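Local coordinates for DNA polymerase III subunit beta (Deinococcus radiodurans, PDB 4TRT), which probably encircles DNA as a ring-shaped head-to-tail homodimer and tethers DNA polymerases and other proteins to it, making replication processive, at residues A[11-22]-A[72-80]. Numbering follows the deposited sequence.
Sequences LNEGLGLLERVI and AHLFAQIVR
L15 packing on A76, with E19 reaching R80, marks a two-helix contact, roughly antiparallel (149°), the segment axes 9.4 Å apart at their closest. The helix pair belongs to the N-terminal domain of the DNA polymerase III beta subunit; in this family such paired helices line the DNA-facing channel, backed by sheet. L15 sits at the centre: CD1 lies over one face of the F75 ring in a CH-pi contact, offset toward its rim, and touches V79 CG2 (3.7 Å), while CD2 meets F75 CD2. The L11 and V79 side chains cross at about a right angle, L11 CD2 against V79 CG1, and at the other end I22 CD1 abuts A72 CB (3.6 Å). Beneath this apolar layer, L34 of strand 33-38 touches L15, A72 and F75. The other margin is polar. E19, with CG wedged between the backbone N and carbonyl carbon (chi1 85°), runs extended past A76, and its OE1 makes a salt bridge to R80 NH2, unusually short as modelled (2.5 Å), the carboxylate and guanidinium nearly coplanar. One water donates to both E19 OE2 and H73 O; another joins N12 OD1 to A76 O, and a third links N12 ND2 to R80 O. H73 NE2 gives a weak, strongly bent bond to E19 O (2.8 Å, 122°), and E19 CB lies off-centre over the imidazole. A leucine in place of H73, with no N-H to offer, would probably leave the E19 carbonyl without its partner across the helix pair. E19 thus grips the second helix through both carboxylate and backbone carbonyl, tying the partly exposed margin by polar bonds, while the sheet-facing side relies on apolar contact.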
loop_
_atom_site.group_PDB
_atom_site.type_symbol
_atom_site.label_atom_id
_atom_site.label_comp_id
_atom_site.label_asym_id
_atom_site.label_seq_id
_atom_site.Cartn_x
_atom_site.Cartn_y
_atom_site.Cartn_z
ATOM N N LEU A 11 12.017 -20.284 -8.935
ATOM C CA LEU A 11 13.001 -19.224 -9.126
ATOM C C LEU A 11 12.498 -17.905 -8.536
ATOM O O LEU A 11 13.265 -17.170 -7.927
ATOM C CB LEU A 11 13.365 -19.073 -10.598
ATOM C CG LEU A 11 14.475 -18.076 -10.987
ATOM C CD1 LEU A 11 15.849 -18.377 -10.368
ATOM C CD2 LEU A 11 14.544 -18.101 -12.496
ATOM N N ASN A 12 11.211 -17.606 -8.731
ATOM C CA ASN A 12 10.574 -16.440 -8.098
ATOM C C ASN A 12 10.706 -16.436 -6.597
ATOM O O ASN A 12 10.966 -15.382 -5.997
ATOM C CB ASN A 12 9.073 -16.369 -8.409
ATOM C CG ASN A 12 8.764 -15.656 -9.683
ATOM O OD1 ASN A 12 9.597 -14.921 -10.235
ATOM N ND2 ASN A 12 7.532 -15.845 -10.165
ATOM N N GLU A 13 10.488 -17.584 -5.973
ATOM C CA GLU A 13 10.578 -17.664 -4.514
ATOM C C GLU A 13 11.968 -17.321 -4.036
ATOM O O GLU A 13 12.122 -16.524 -3.121
ATOM C CB GLU A 13 10.194 -19.044 -3.998
ATOM C CG GLU A 13 8.702 -19.275 -3.971
ATOM C CD GLU A 13 8.339 -20.639 -3.424
ATOM O OE1 GLU A 13 8.998 -21.088 -2.451
ATOM O OE2 GLU A 13 7.402 -21.253 -3.972
ATOM N N GLY A 14 12.977 -17.894 -4.674
ATOM C CA GLY A 14 14.348 -17.641 -4.283
ATOM C C GLY A 14 14.752 -16.193 -4.504
ATOM O O GLY A 14 15.365 -15.568 -3.634
ATOM N N LEU A 15 14.434 -15.670 -5.681
ATOM C CA LEU A 15 14.808 -14.309 -6.039
ATOM C C LEU A 15 14.107 -13.288 -5.162
ATOM O O LEU A 15 14.698 -12.251 -4.829
ATOM C CB LEU A 15 14.513 -14.020 -7.515
ATOM C CG LEU A 15 15.396 -14.723 -8.538
ATOM C CD1 LEU A 15 14.852 -14.505 -9.951
ATOM C CD2 LEU A 15 16.842 -14.254 -8.422
ATOM N N GLY A 16 12.866 -13.586 -4.796
ATOM C CA GLY A 16 12.095 -12.755 -3.875
ATOM C C GLY A 16 12.766 -12.620 -2.516
ATOM O O GLY A 16 12.778 -11.533 -1.921
ATOM N N LEU A 17 13.322 -13.719 -2.019
ATOM C CA LEU A 17 14.029 -13.693 -0.746
ATOM C C LEU A 17 15.320 -12.882 -0.871
ATOM O O LEU A 17 15.624 -12.057 -0.013
ATOM C CB LEU A 17 14.327 -15.118 -0.253
ATOM C CG LEU A 17 13.146 -16.014 0.157
ATOM C CD1 LEU A 17 13.641 -17.436 0.416
ATOM C CD2 LEU A 17 12.370 -15.497 1.368
ATOM N N LEU A 18 16.073 -13.117 -1.942
ATOM C CA LEU A 18 17.363 -12.461 -2.124
ATOM C C LEU A 18 17.236 -10.973 -2.414
ATOM O O LEU A 18 18.028 -10.182 -1.918
ATOM C CB LEU A 18 18.184 -13.141 -3.223
ATOM C CG LEU A 18 18.913 -14.331 -2.621
ATOM C CD1 LEU A 18 19.092 -15.455 -3.614
ATOM C CD2 LEU A 18 20.225 -13.890 -1.988
ATOM N N GLU A 19 16.216 -10.578 -3.170
ATOM C CA GLU A 19 16.049 -9.169 -3.495
ATOM C C GLU A 19 15.670 -8.315 -2.281
ATOM O O GLU A 19 15.941 -7.117 -2.268
ATOM C CB GLU A 19 15.061 -8.964 -4.649
ATOM C CG GLU A 19 13.601 -8.897 -4.270
ATOM C CD GLU A 19 12.699 -8.578 -5.453
ATOM O OE1 GLU A 19 11.585 -9.121 -5.498
ATOM O OE2 GLU A 19 13.082 -7.784 -6.334
ATOM N N ARG A 20 15.070 -8.915 -1.261
ATOM C CA ARG A 20 14.795 -8.159 -0.037
ATOM C C ARG A 20 16.051 -7.911 0.813
ATOM O O ARG A 20 16.082 -6.942 1.547
ATOM C CB ARG A 20 13.672 -8.775 0.800
ATOM C CG ARG A 20 12.279 -8.423 0.280
ATOM C CD ARG A 20 11.216 -9.111 1.108
ATOM N NE ARG A 20 11.514 -10.539 1.264
ATOM C CZ ARG A 20 10.784 -11.390 1.977
ATOM N NH1 ARG A 20 9.666 -10.988 2.574
ATOM N NH2 ARG A 20 11.171 -12.657 2.073
ATOM N N VAL A 21 17.074 -8.760 0.682
ATOM C CA VAL A 21 18.366 -8.605 1.385
ATOM C C VAL A 21 19.373 -7.755 0.596
ATOM O O VAL A 21 19.968 -6.807 1.130
ATOM C CB VAL A 21 18.984 -9.990 1.666
ATOM C CG1 VAL A 21 20.398 -9.869 2.225
ATOM C CG2 VAL A 21 18.091 -10.776 2.614
ATOM N N ILE A 22 19.569 -8.097 -0.677
ATOM C CA ILE A 22 20.534 -7.392 -1.516
ATOM C C ILE A 22 20.067 -5.943 -1.685
ATOM O O ILE A 22 18.897 -5.713 -2.017
ATOM C CB ILE A 22 20.706 -8.096 -2.884
ATOM C CG1 ILE A 22 21.233 -9.513 -2.673
ATOM C CG2 ILE A 22 21.654 -7.314 -3.782
ATOM C CD1 ILE A 22 21.288 -10.399 -3.903
ATOM N N ALA A 72 20.594 -7.897 -9.026
ATOM C CA ALA A 72 19.616 -8.736 -8.357
ATOM C C ALA A 72 18.173 -8.297 -8.593
ATOM O O ALA A 72 17.314 -9.138 -8.860
ATOM C CB ALA A 72 19.910 -8.809 -6.863
ATOM N N HIS A 73 17.894 -6.999 -8.499
ATOM C CA HIS A 73 16.499 -6.536 -8.575
ATOM C C HIS A 73 15.958 -6.569 -9.972
ATOM O O HIS A 73 14.793 -6.930 -10.193
ATOM C CB HIS A 73 16.345 -5.166 -7.939
ATOM C CG HIS A 73 16.611 -5.182 -6.466
ATOM N ND1 HIS A 73 17.868 -5.210 -5.967
ATOM C CD2 HIS A 73 15.749 -5.217 -5.372
ATOM C CE1 HIS A 73 17.819 -5.263 -4.633
ATOM N NE2 HIS A 73 16.527 -5.263 -4.258
ATOM N N LEU A 74 16.798 -6.213 -10.933
ATOM C CA LEU A 74 16.427 -6.300 -12.334
ATOM C C LEU A 74 16.117 -7.747 -12.737
ATOM O O LEU A 74 15.125 -7.993 -13.393
ATOM C CB LEU A 74 17.529 -5.714 -13.225
ATOM C CG LEU A 74 17.299 -5.801 -14.734
ATOM C CD1 LEU A 74 15.951 -5.175 -15.084
ATOM C CD2 LEU A 74 18.415 -5.077 -15.470
ATOM N N PHE A 75 16.968 -8.690 -12.337
ATOM C CA PHE A 75 16.773 -10.099 -12.665
ATOM C C PHE A 75 15.482 -10.642 -12.048
ATOM O O PHE A 75 14.732 -11.343 -12.708
ATOM C CB PHE A 75 17.986 -10.916 -12.222
ATOM C CG PHE A 75 17.916 -12.386 -12.556
ATOM C CD1 PHE A 75 17.492 -12.826 -13.803
ATOM C CD2 PHE A 75 18.347 -13.333 -11.646
ATOM C CE1 PHE A 75 17.443 -14.176 -14.105
ATOM C CE2 PHE A 75 18.318 -14.689 -11.952
ATOM C CZ PHE A 75 17.851 -15.108 -13.189
ATOM N N ALA A 76 15.219 -10.274 -10.796
ATOM C CA ALA A 76 14.005 -10.682 -10.105
ATOM C C ALA A 76 12.763 -10.128 -10.799
ATOM O O ALA A 76 11.755 -10.811 -10.942
ATOM C CB ALA A 76 14.046 -10.214 -8.652
ATOM N N GLN A 77 12.856 -8.883 -11.240
ATOM C CA GLN A 77 11.747 -8.225 -11.915
ATOM C C GLN A 77 11.446 -8.875 -13.262
ATOM O O GLN A 77 10.286 -9.067 -13.631
ATOM C CB GLN A 77 12.062 -6.730 -12.078
ATOM C CG GLN A 77 11.024 -5.932 -12.860
ATOM C CD GLN A 77 11.392 -4.459 -12.943
ATOM O OE1 GLN A 77 12.554 -4.093 -12.775
ATOM N NE2 GLN A 77 10.408 -3.612 -13.195
ATOM N N ILE A 78 12.494 -9.177 -14.022
ATOM C CA ILE A 78 12.331 -9.819 -15.330
ATOM C C ILE A 78 11.654 -11.191 -15.163
ATOM O O ILE A 78 10.708 -11.525 -15.884
ATOM C CB ILE A 78 13.694 -9.944 -16.032
ATOM C CG1 ILE A 78 14.139 -8.580 -16.570
ATOM C CG2 ILE A 78 13.658 -10.990 -17.136
ATOM C CD1 ILE A 78 15.587 -8.589 -17.060
ATOM N N VAL A 79 12.100 -11.956 -14.173
ATOM C CA VAL A 79 11.551 -13.303 -13.964
ATOM C C VAL A 79 10.093 -13.225 -13.513
ATOM O O VAL A 79 9.246 -13.930 -14.036
ATOM C CB VAL A 79 12.401 -14.121 -12.970
ATOM C CG1 VAL A 79 11.746 -15.479 -12.648
ATOM C CG2 VAL A 79 13.794 -14.337 -13.527
ATOM N N ARG A 80 9.799 -12.321 -12.588
ATOM C CA ARG A 80 8.434 -12.102 -12.142
ATOM C C ARG A 80 7.477 -11.775 -13.282
ATOM O O ARG A 80 6.365 -12.279 -13.295
ATOM C CB ARG A 80 8.445 -10.985 -11.117
ATOM C CG ARG A 80 7.103 -10.467 -10.622
ATOM C CD ARG A 80 7.308 -9.316 -9.650
ATOM N NE ARG A 80 8.415 -9.583 -8.747
ATOM C CZ ARG A 80 9.464 -8.787 -8.523
ATOM N NH1 ARG A 80 9.592 -7.600 -9.103
ATOM N NH2 ARG A 80 10.394 -9.182 -7.669
HETATM O O HOH W 1 11.437 -13.081 -9.440
HETATM O O HOH W 2 5.686 -14.365 -11.910
HETATM O O HOH W 3 12.635 -6.287 -8.305
#